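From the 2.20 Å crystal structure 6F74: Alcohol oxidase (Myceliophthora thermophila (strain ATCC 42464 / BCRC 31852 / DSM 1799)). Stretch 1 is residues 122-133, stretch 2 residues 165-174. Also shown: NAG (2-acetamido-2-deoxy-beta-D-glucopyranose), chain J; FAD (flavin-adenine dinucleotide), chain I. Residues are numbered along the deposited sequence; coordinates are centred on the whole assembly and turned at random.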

ATOM      1  N   LEU A 122      22.446  -9.234  -1.162  1.00 20.05           N
ATOM      2  CA  LEU A 122      21.537  -8.212  -1.681  1.00 19.55           C
ATOM      3  C   LEU A 122      20.170  -8.822  -1.991  1.00 19.35           C
ATOM      4  O   LEU A 122      19.109  -8.256  -1.670  1.00 19.07           O
ATOM      5  CB  LEU A 122      22.158  -7.558  -2.925  1.00 19.40           C
ATOM      6  CG  LEU A 122      21.586  -6.227  -3.399  1.00 19.02           C
ATOM      7  CD1 LEU A 122      21.631  -5.086  -2.417  1.00 19.01           C
ATOM      8  CD2 LEU A 122      22.396  -5.773  -4.587  1.00 19.00           C
ATOM      9  N   GLY A 123      20.215 -10.006  -2.596  1.00 19.55           N
ATOM     10  CA  GLY A 123      19.017 -10.700  -3.022  1.00 19.46           C
ATOM     11  C   GLY A 123      18.433 -10.056  -4.258  1.00 19.11           C
ATOM     12  O   GLY A 123      19.131  -9.834  -5.268  1.00 19.10           O
ATOM     13  N   SER A 124      17.147  -9.762  -4.172  1.00 18.86           N
ATOM     14  CA  SER A 124      16.396  -9.172  -5.235  1.00 18.60           C
ATOM     15  C   SER A 124      16.331  -7.643  -5.125  1.00 18.30           C
ATOM     16  O   SER A 124      15.559  -7.005  -5.835  1.00 18.11           O
ATOM     17  CB  SER A 124      14.997  -9.770  -5.238  1.00 18.60           C
ATOM     18  OG  SER A 124      14.346  -9.573  -3.986  1.00 18.53           O
ATOM     19  N   LEU A 125      17.125  -7.049  -4.252  1.00 18.33           N
ATOM     20  CA  LEU A 125      17.179  -5.603  -4.170  1.00 18.15           C
ATOM     21  C   LEU A 125      18.096  -5.098  -5.259  1.00 18.16           C
ATOM     22  O   LEU A 125      19.048  -5.782  -5.590  1.00 18.35           O
ATOM     23  CB  LEU A 125      17.674  -5.147  -2.793  1.00 18.27           C
ATOM     24  CG  LEU A 125      16.794  -5.488  -1.589  1.00 18.28           C
ATOM     25  CD1 LEU A 125      17.435  -5.015  -0.310  1.00 18.48           C
ATOM     26  CD2 LEU A 125      15.434  -4.854  -1.702  1.00 18.03           C
ATOM     27  N   PRO A 126      17.823  -3.896  -5.813  1.00 18.02           N
ATOM     28  CA  PRO A 126      18.671  -3.282  -6.834  1.00 18.06           C
ATOM     29  C   PRO A 126      20.129  -3.136  -6.431  1.00 18.27           C
ATOM     30  O   PRO A 126      20.445  -2.857  -5.272  1.00 18.37           O
ATOM     31  CB  PRO A 126      18.054  -1.878  -7.017  1.00 17.96           C
ATOM     32  CG  PRO A 126      16.648  -2.050  -6.631  1.00 17.82           C
ATOM     33  CD  PRO A 126      16.652  -3.049  -5.507  1.00 17.85           C
ATOM     34  N   TYR A 127      20.998  -3.310  -7.425  1.00 18.37           N
ATOM     35  CA  TYR A 127      22.453  -3.308  -7.263  1.00 18.62           C
ATOM     36  C   TYR A 127      23.041  -1.891  -7.360  1.00 18.68           C
ATOM     37  O   TYR A 127      24.033  -1.564  -6.700  1.00 18.92           O
ATOM     38  CB  TYR A 127      23.025  -4.265  -8.304  1.00 18.73           C
ATOM     39  CG  TYR A 127      24.496  -4.614  -8.183  1.00 19.04           C
ATOM     40  CD1 TYR A 127      24.939  -5.660  -7.352  1.00 19.29           C
ATOM     41  CD2 TYR A 127      25.437  -3.936  -8.935  1.00 19.15           C
ATOM     42  CE1 TYR A 127      26.262  -6.000  -7.277  1.00 19.64           C
ATOM     43  CE2 TYR A 127      26.781  -4.249  -8.843  1.00 19.47           C
ATOM     44  CZ  TYR A 127      27.190  -5.291  -8.039  1.00 19.72           C
ATOM     45  OH  TYR A 127      28.536  -5.549  -8.004  1.00 20.09           O
ATOM     46  N   TYR A 128      22.443  -1.044  -8.181  1.00 18.55           N
ATOM     47  CA  TYR A 128      22.782   0.385  -8.207  1.00 18.67           C
ATOM     48  C   TYR A 128      21.517   1.188  -8.064  1.00 18.53           C
ATOM     49  O   TYR A 128      20.451   0.731  -8.473  1.00 18.34           O
ATOM     50  CB  TYR A 128      23.455   0.786  -9.533  1.00 18.78           C
ATOM     51  CG  TYR A 128      24.922   0.454  -9.650  1.00 19.02           C
ATOM     52  CD1 TYR A 128      25.888   1.245  -9.037  1.00 19.29           C
ATOM     53  CD2 TYR A 128      25.344  -0.625 -10.395  1.00 19.03           C
ATOM     54  CE1 TYR A 128      27.252   0.966  -9.181  1.00 19.56           C
ATOM     55  CE2 TYR A 128      26.677  -0.928 -10.543  1.00 19.29           C
ATOM     56  CZ  TYR A 128      27.643  -0.138  -9.926  1.00 19.55           C
ATOM     57  OH  TYR A 128      28.975  -0.469 -10.068  1.00 19.85           O
ATOM     58  N   ALA A 129      21.633   2.370  -7.491  1.00 18.69           N
ATOM     59  CA  ALA A 129      20.553   3.350  -7.503  1.00 18.66           C
ATOM     60  C   ALA A 129      21.071   4.695  -7.956  1.00 18.96           C
ATOM     61  O   ALA A 129      22.206   5.050  -7.659  1.00 19.21           O
ATOM     62  CB  ALA A 129      19.943   3.473  -6.114  1.00 18.63           C
ATOM     63  N   VAL A 130      20.248   5.444  -8.684  1.00 18.99           N
ATOM     64  CA  VAL A 130      20.523   6.857  -8.983  1.00 19.36           C
ATOM     65  C   VAL A 130      19.644   7.707  -8.066  1.00 19.48           C
ATOM     66  O   VAL A 130      18.416   7.608  -8.109  1.00 19.32           O
ATOM     67  CB  VAL A 130      20.243   7.159 -10.457  1.00 19.45           C
ATOM     68  CG1 VAL A 130      20.345   8.651 -10.741  1.00 19.90           C
ATOM     69  CG2 VAL A 130      21.207   6.381 -11.340  1.00 19.39           C
ATOM     70  N   ASN A 131      20.280   8.506  -7.215  1.00 19.80           N
ATOM     71  CA  ASN A 131      19.588   9.459  -6.367  1.00 20.03           C
ATOM     72  C   ASN A 131      19.158  10.637  -7.257  1.00 20.38           C
ATOM     73  O   ASN A 131      19.865  11.639  -7.363  1.00 20.84           O
ATOM     74  CB  ASN A 131      20.506   9.910  -5.206  1.00 20.37           C
ATOM     75  CG  ASN A 131      19.893  10.989  -4.352  1.00 20.72           C
ATOM     76  OD1 ASN A 131      18.699  11.221  -4.417  1.00 20.63           O
ATOM     77  ND2 ASN A 131      20.724  11.658  -3.546  1.00 22.99           N
ATOM     78  N   ALA A 132      18.011  10.469  -7.924  1.00 20.20           N
ATOM     79  CA  ALA A 132      17.561  11.397  -8.961  1.00 20.54           C
ATOM     80  C   ALA A 132      16.811  12.552  -8.340  1.00 20.93           C
ATOM     81  O   ALA A 132      15.833  12.325  -7.631  1.00 20.75           O
ATOM     82  CB  ALA A 132      16.657  10.675  -9.953  1.00 20.26           C
ATOM     83  N   SER A 133      17.279  13.770  -8.578  1.00 21.52           N
ATOM     84  CA  SER A 133      16.611  15.001  -8.090  1.00 22.04           C
ATOM     85  C   SER A 133      16.201  15.999  -9.184  1.00 22.58           C
ATOM     86  O   SER A 133      15.613  17.011  -8.874  1.00 23.09           O
ATOM     87  CB  SER A 133      17.493  15.706  -7.027  1.00 22.45           C
ATOM     88  OG  SER A 133      18.781  15.979  -7.550  1.00 22.72           O
ATOM     89  N   SER A 165       8.792  -2.434  -6.125  1.00 17.54           N
ATOM     90  CA  SER A 165       9.966  -1.551  -6.229  1.00 17.53           C
ATOM     91  C   SER A 165      11.310  -2.279  -5.963  1.00 17.52           C
ATOM     92  O   SER A 165      12.270  -1.667  -5.467  1.00 17.53           O
ATOM     93  CB  SER A 165       9.784  -0.351  -5.293  1.00 17.52           C
ATOM     94  OG  SER A 165       9.580  -0.712  -3.938  1.00 17.47           O
ATOM     95  N   ASP A 166      11.366  -3.579  -6.261  1.00 17.57           N
ATOM     96  CA  ASP A 166      12.602  -4.399  -6.147  1.00 17.64           C
ATOM     97  C   ASP A 166      13.007  -4.916  -7.544  1.00 17.75           C
ATOM     98  O   ASP A 166      12.265  -4.800  -8.505  1.00 17.79           O
ATOM     99  CB  ASP A 166      12.392  -5.602  -5.193  1.00 17.72           C
ATOM    100  CG  ASP A 166      12.169  -5.193  -3.731  1.00 17.67           C
ATOM    101  OD1 ASP A 166      12.133  -3.988  -3.439  1.00 17.58           O
ATOM    102  OD2 ASP A 166      12.007  -6.062  -2.831  1.00 17.78           O
ATOM    103  N   GLY A 167      14.173  -5.518  -7.644  1.00 17.86           N
ATOM    104  CA  GLY A 167      14.495  -6.324  -8.824  1.00 18.02           C
ATOM    105  C   GLY A 167      15.931  -6.754  -8.822  1.00 18.15           C
ATOM    106  O   GLY A 167      16.800  -5.900  -8.833  1.00 18.10           O
ATOM    107  N   TYR A 168      16.166  -8.066  -8.788  1.00 18.38           N
ATOM    108  CA  TYR A 168      17.521  -8.636  -8.870  1.00 18.60           C
ATOM    109  C   TYR A 168      18.328  -8.016  -9.998  1.00 18.59           C
ATOM    110  O   TYR A 168      17.850  -7.954 -11.141  1.00 18.61           O
ATOM    111  CB  TYR A 168      17.504 -10.197  -9.046  1.00 18.95           C
ATOM    112  CG  TYR A 168      18.884 -10.788  -9.245  1.00 19.24           C
ATOM    113  CD1 TYR A 168      19.685 -11.113  -8.158  1.00 19.41           C
ATOM    114  CD2 TYR A 168      19.410 -10.970 -10.503  1.00 19.38           C
ATOM    115  CE1 TYR A 168      20.964 -11.637  -8.320  1.00 19.73           C
ATOM    116  CE2 TYR A 168      20.706 -11.518 -10.694  1.00 19.68           C
ATOM    117  CZ  TYR A 168      21.460 -11.847  -9.598  1.00 19.86           C
ATOM    118  OH  TYR A 168      22.720 -12.347  -9.739  1.00 20.21           O
ATOM    119  N   GLY A 169      19.530  -7.572  -9.669  1.00 18.62           N
ATOM    120  CA  GLY A 169      20.476  -7.075 -10.650  1.00 18.68           C
ATOM    121  C   GLY A 169      20.031  -5.766 -11.330  1.00 18.49           C
ATOM    122  O   GLY A 169      20.443  -5.488 -12.449  1.00 18.56           O
ATOM    123  N   GLY A 170      19.204  -5.011 -10.637  1.00 18.29           N
ATOM    124  CA  GLY A 170      18.528  -3.868 -11.209  1.00 18.18           C
ATOM    125  C   GLY A 170      19.280  -2.576 -11.052  1.00 18.18           C
ATOM    126  O   GLY A 170      20.189  -2.468 -10.233  1.00 18.24           O
ATOM    127  N   LEU A 171      18.885  -1.590 -11.845  1.00 18.20           N
ATOM    128  CA  LEU A 171      19.297  -0.199 -11.665  1.00 18.26           C
ATOM    129  C   LEU A 171      18.082   0.529 -11.128  1.00 18.18           C
ATOM    130  O   LEU A 171      17.055   0.619 -11.816  1.00 18.18           O
ATOM    131  CB  LEU A 171      19.761   0.399 -12.987  1.00 18.44           C
ATOM    132  CG  LEU A 171      20.065   1.898 -13.037  1.00 18.60           C
ATOM    133  CD1 LEU A 171      21.078   2.332 -11.960  1.00 18.67           C
ATOM    134  CD2 LEU A 171      20.595   2.257 -14.405  1.00 18.82           C
ATOM    135  N   GLU A 172      18.171   1.030  -9.896  1.00 18.15           N
ATOM    136  CA  GLU A 172      17.045   1.720  -9.288  1.00 18.10           C
ATOM    137  C   GLU A 172      16.992   3.214  -9.661  1.00 18.31           C
ATOM    138  O   GLU A 172      17.943   3.947  -9.459  1.00 18.49           O
ATOM    139  CB  GLU A 172      17.068   1.559  -7.776  1.00 18.04           C
ATOM    140  CG  GLU A 172      15.843   2.125  -7.076  1.00 17.99           C
ATOM    141  CD  GLU A 172      15.922   2.017  -5.581  1.00 17.98           C
ATOM    142  OE1 GLU A 172      16.609   2.847  -4.992  1.00 18.17           O
ATOM    143  OE2 GLU A 172      15.260   1.129  -4.992  1.00 17.84           O
ATOM    144  N   LEU A 173      15.864   3.643 -10.211  1.00 18.36           N
ATOM    145  CA  LEU A 173      15.526   5.045 -10.279  1.00 18.61           C
ATOM    146  C   LEU A 173      14.897   5.417  -8.961  1.00 18.57           C
ATOM    147  O   LEU A 173      13.697   5.147  -8.735  1.00 18.46           O
ATOM    148  CB  LEU A 173      14.560   5.298 -11.436  1.00 18.75           C
ATOM    149  CG  LEU A 173      14.063   6.745 -11.563  1.00 19.11           C
ATOM    150  CD1 LEU A 173      15.199   7.704 -11.880  1.00 19.41           C
ATOM    151  CD2 LEU A 173      12.997   6.770 -12.631  1.00 19.28           C
ATOM    152  N   TRP A 174      15.694   6.013  -8.081  1.00 18.70           N
ATOM    153  CA  TRP A 174      15.221   6.456  -6.749  1.00 18.74           C
ATOM    154  C   TRP A 174      14.745   7.915  -6.805  1.00 19.10           C
ATOM    155  O   TRP A 174      15.526   8.833  -7.047  1.00 19.43           O
ATOM    156  CB  TRP A 174      16.361   6.299  -5.752  1.00 18.78           C
ATOM    157  CG  TRP A 174      15.996   6.436  -4.308  1.00 18.81           C
ATOM    158  CD1 TRP A 174      14.797   6.105  -3.706  1.00 18.64           C
ATOM    159  CD2 TRP A 174      16.841   6.913  -3.269  1.00 19.08           C
ATOM    160  NE1 TRP A 174      14.863   6.366  -2.355  1.00 18.78           N
ATOM    161  CE2 TRP A 174      16.107   6.857  -2.060  1.00 19.06           C
ATOM    162  CE3 TRP A 174      18.157   7.367  -3.235  1.00 19.37           C
ATOM    163  CZ2 TRP A 174      16.653   7.238  -0.829  1.00 19.34           C
ATOM    164  CZ3 TRP A 174      18.705   7.759  -2.009  1.00 19.67           C
ATOM    165  CH2 TRP A 174      17.941   7.691  -0.823  1.00 19.66           C
TER
HETATM  166  C1  NAG J 604      20.417  12.742  -2.656  1.00  8.83           C
HETATM  167  C2  NAG J 604      21.310  12.796  -1.431  1.00 12.04           C
HETATM  168  C3  NAG J 604      20.842  13.941  -0.543  1.00 13.99           C
HETATM  169  C4  NAG J 604      21.009  15.275  -1.258  1.00 14.75           C
HETATM  170  C5  NAG J 604      20.181  15.207  -2.528  1.00 14.18           C
HETATM  171  C6  NAG J 604      20.461  16.461  -3.364  1.00 15.21           C
HETATM  172  C7  NAG J 604      22.111  10.601  -0.665  1.00 16.53           C
HETATM  173  C8  NAG J 604      21.782   9.430   0.214  1.00 17.24           C
HETATM  174  N2  NAG J 604      21.200  11.571  -0.658  1.00 14.69           N
HETATM  175  O3  NAG J 604      21.542  13.922   0.700  1.00 14.92           O
HETATM  176  O4  NAG J 604      20.590  16.374  -0.396  1.00 17.02           O
HETATM  177  O5  NAG J 604      20.477  14.026  -3.318  1.00 11.69           O
HETATM  178  O6  NAG J 604      19.786  16.347  -4.620  1.00 15.39           O
HETATM  179  O7  NAG J 604      23.129  10.641  -1.336  1.00 18.03           O
HETATM  180  PA  FAD I 601       7.308   2.348  -3.576  1.00 15.73           P
HETATM  181  O1A FAD I 601       7.825   1.033  -2.998  1.00 16.33           O
HETATM  182  O2A FAD I 601       8.304   3.457  -3.704  1.00 14.61           O
HETATM  183  O5B FAD I 601       6.669   2.017  -4.981  1.00 13.82           O
HETATM  184  C5B FAD I 601       5.540   1.190  -5.047  1.00 13.38           C
HETATM  185  C4B FAD I 601       5.307   0.790  -6.493  1.00 12.87           C
HETATM  186  O4B FAD I 601       5.005   1.979  -7.203  1.00 12.82           O
HETATM  187  C3B FAD I 601       6.479   0.176  -7.214  1.00 12.31           C
HETATM  188  O3B FAD I 601       5.951  -0.679  -8.235  1.00 12.69           O
HETATM  189  C2B FAD I 601       7.145   1.338  -7.909  1.00 12.77           C
HETATM  190  O2B FAD I 601       7.783   1.022  -9.152  1.00 12.30           O
HETATM  191  C1B FAD I 601       5.972   2.230  -8.212  1.00 12.89           C
HETATM  192  N9A FAD I 601       6.240   3.672  -8.225  1.00 13.21           N
HETATM  193  C8A FAD I 601       6.533   4.443  -7.168  1.00 14.09           C
HETATM  194  N7A FAD I 601       6.678   5.730  -7.537  1.00 14.08           N
HETATM  195  C5A FAD I 601       6.462   5.778  -8.848  1.00 13.77           C
HETATM  196  C6A FAD I 601       6.454   6.855  -9.838  1.00 13.93           C
HETATM  197  N6A FAD I 601       6.718   8.106  -9.397  1.00 14.13           N
HETATM  198  N1A FAD I 601       6.196   6.520 -11.129  1.00 13.83           N
HETATM  199  C2A FAD I 601       5.943   5.235 -11.492  1.00 14.21           C
HETATM  200  N3A FAD I 601       5.912   4.195 -10.620  1.00 13.99           N
HETATM  201  C4A FAD I 601       6.161   4.424  -9.305  1.00 13.66           C
HETATM  202  N1  FAD I 601      -1.794   2.108   1.691  1.00 11.40           N
HETATM  203  C2  FAD I 601      -3.045   2.575   1.903  1.00 11.65           C
HETATM  204  O2  FAD I 601      -3.890   2.482   0.977  1.00 12.31           O
HETATM  205  N3  FAD I 601      -3.404   3.161   3.063  1.00 11.81           N
HETATM  206  C4  FAD I 601      -2.557   3.288   4.100  1.00 12.03           C
HETATM  207  O4  FAD I 601      -2.898   3.814   5.180  1.00 13.38           O
HETATM  208  C4X FAD I 601      -1.175   2.785   3.958  1.00 11.93           C
HETATM  209  N5  FAD I 601      -0.284   2.877   4.966  1.00 11.39           N
HETATM  210  C5X FAD I 601       0.981   2.415   4.802  1.00 10.96           C
HETATM  211  C6  FAD I 601       1.895   2.536   5.848  1.00  9.80           C
HETATM  212  C7  FAD I 601       3.201   2.098   5.725  1.00  8.66           C
HETATM  213  C7M FAD I 601       4.048   2.283   6.960  1.00  8.75           C
HETATM  214  C8  FAD I 601       3.655   1.494   4.440  1.00  7.38           C
HETATM  215  C8M FAD I 601       5.085   1.030   4.203  1.00  4.60           C
HETATM  216  C9  FAD I 601       2.740   1.349   3.402  1.00  9.18           C
HETATM  217  C9A FAD I 601       1.411   1.792   3.513  1.00 10.70           C
HETATM  218  N10 FAD I 601       0.458   1.691   2.462  1.00 12.01           N
HETATM  219  C10 FAD I 601      -0.842   2.173   2.663  1.00 11.68           C
HETATM  220  C1' FAD I 601       0.750   1.012   1.178  1.00 13.09           C
HETATM  221  C2' FAD I 601       1.122   1.819  -0.022  1.00 14.05           C
HETATM  222  O2' FAD I 601      -0.091   2.293  -0.604  1.00 13.99           O
HETATM  223  C3' FAD I 601       1.824   0.915  -1.042  1.00 15.12           C
HETATM  224  O3' FAD I 601       2.906   0.181  -0.442  1.00 16.26           O
HETATM  225  C4' FAD I 601       2.334   1.704  -2.240  1.00 15.51           C
HETATM  226  O4' FAD I 601       2.968   0.814  -3.164  1.00 16.74           O
HETATM  227  C5' FAD I 601       3.296   2.801  -1.811  1.00 15.36           C
HETATM  228  O5' FAD I 601       3.751   3.530  -2.938  1.00 15.25           O
HETATM  229  P   FAD I 601       5.193   4.157  -2.757  1.00 15.53           P
HETATM  230  O1P FAD I 601       5.271   4.885  -1.444  1.00 15.56           O
HETATM  231  O2P FAD I 601       5.497   4.876  -4.028  1.00 17.65           O
HETATM  232  O3P FAD I 601       6.067   2.800  -2.633  1.00 15.91           O
HETATM  233  O   HOH W   1      19.989  -7.821  -6.603  1.00 16.82           O
HETATM  234  O   HOH W   2      16.337  10.309  -4.812  1.00 21.47           O

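The apolar centre of the contact lies on the sheet face that carries Tyr128, Val130, Leu171 and Leu173. Leu171 reaches across to the neighbouring strand: its CD1 sits 3.7 Å from Tyr128 CB and 4.1 Å from Val130 CG2, so one methyl group serves two residues whose side chains share a face. Farther along, Leu173 CD1 packs 3.8 Å from Ala132 CB, just beyond the end of the first strand. On the other face, Pro126 CB rests 3.7 Å from Glu172 CB, and Asn131 CB lies 4.0 Å from Trp174 CE3, oblique to the indole.

Between these two layers of side chains, strands 128-131 and 171-174 run parallel, their directions 23° apart. Tyr128, Val130 and Ala132 alternate with Glu172 and Trp174 in the usual parallel ladder. Glu172 N donates to Tyr128 O (2.7 Å, nearly linear), Val130 N to Glu172 O (2.9 Å), Trp174 N to Val130 O (3.2 Å) and Ala132 N to Trp174 O (3.1 Å). Ahead of the strands, Gly170 O accepts from Tyr127 N at 3.0 Å and, in a weak, long but nearly straight hydrogen bond, from Tyr128 N at 3.4 Å. Gly170 closes a type II turn begun at Gly167; a CB here would clash with Gly167 O.

Toward the polar edge the regular ladder gives way to contacts between loops. Gly167 N makes a short but weak bond to Ser124 O (2.7 Å), bent to 123° at the hydrogen. Gly123 O approaches the edge of the Tyr168 ring, 3.2 Å from CD1. A water bridges the two loops, donating to Gly123 O (2.6 Å) and Leu125 O (2.5 Å) while accepting from Gly169 N (3.1 Å). At the opposite end, a second water donates to Asn131 OD1 (2.6 Å) and Trp174 O (2.8 Å), while ND2 of the same Asn131 amide carries the glycan, bonded to NAG C1 at 1.4 Å.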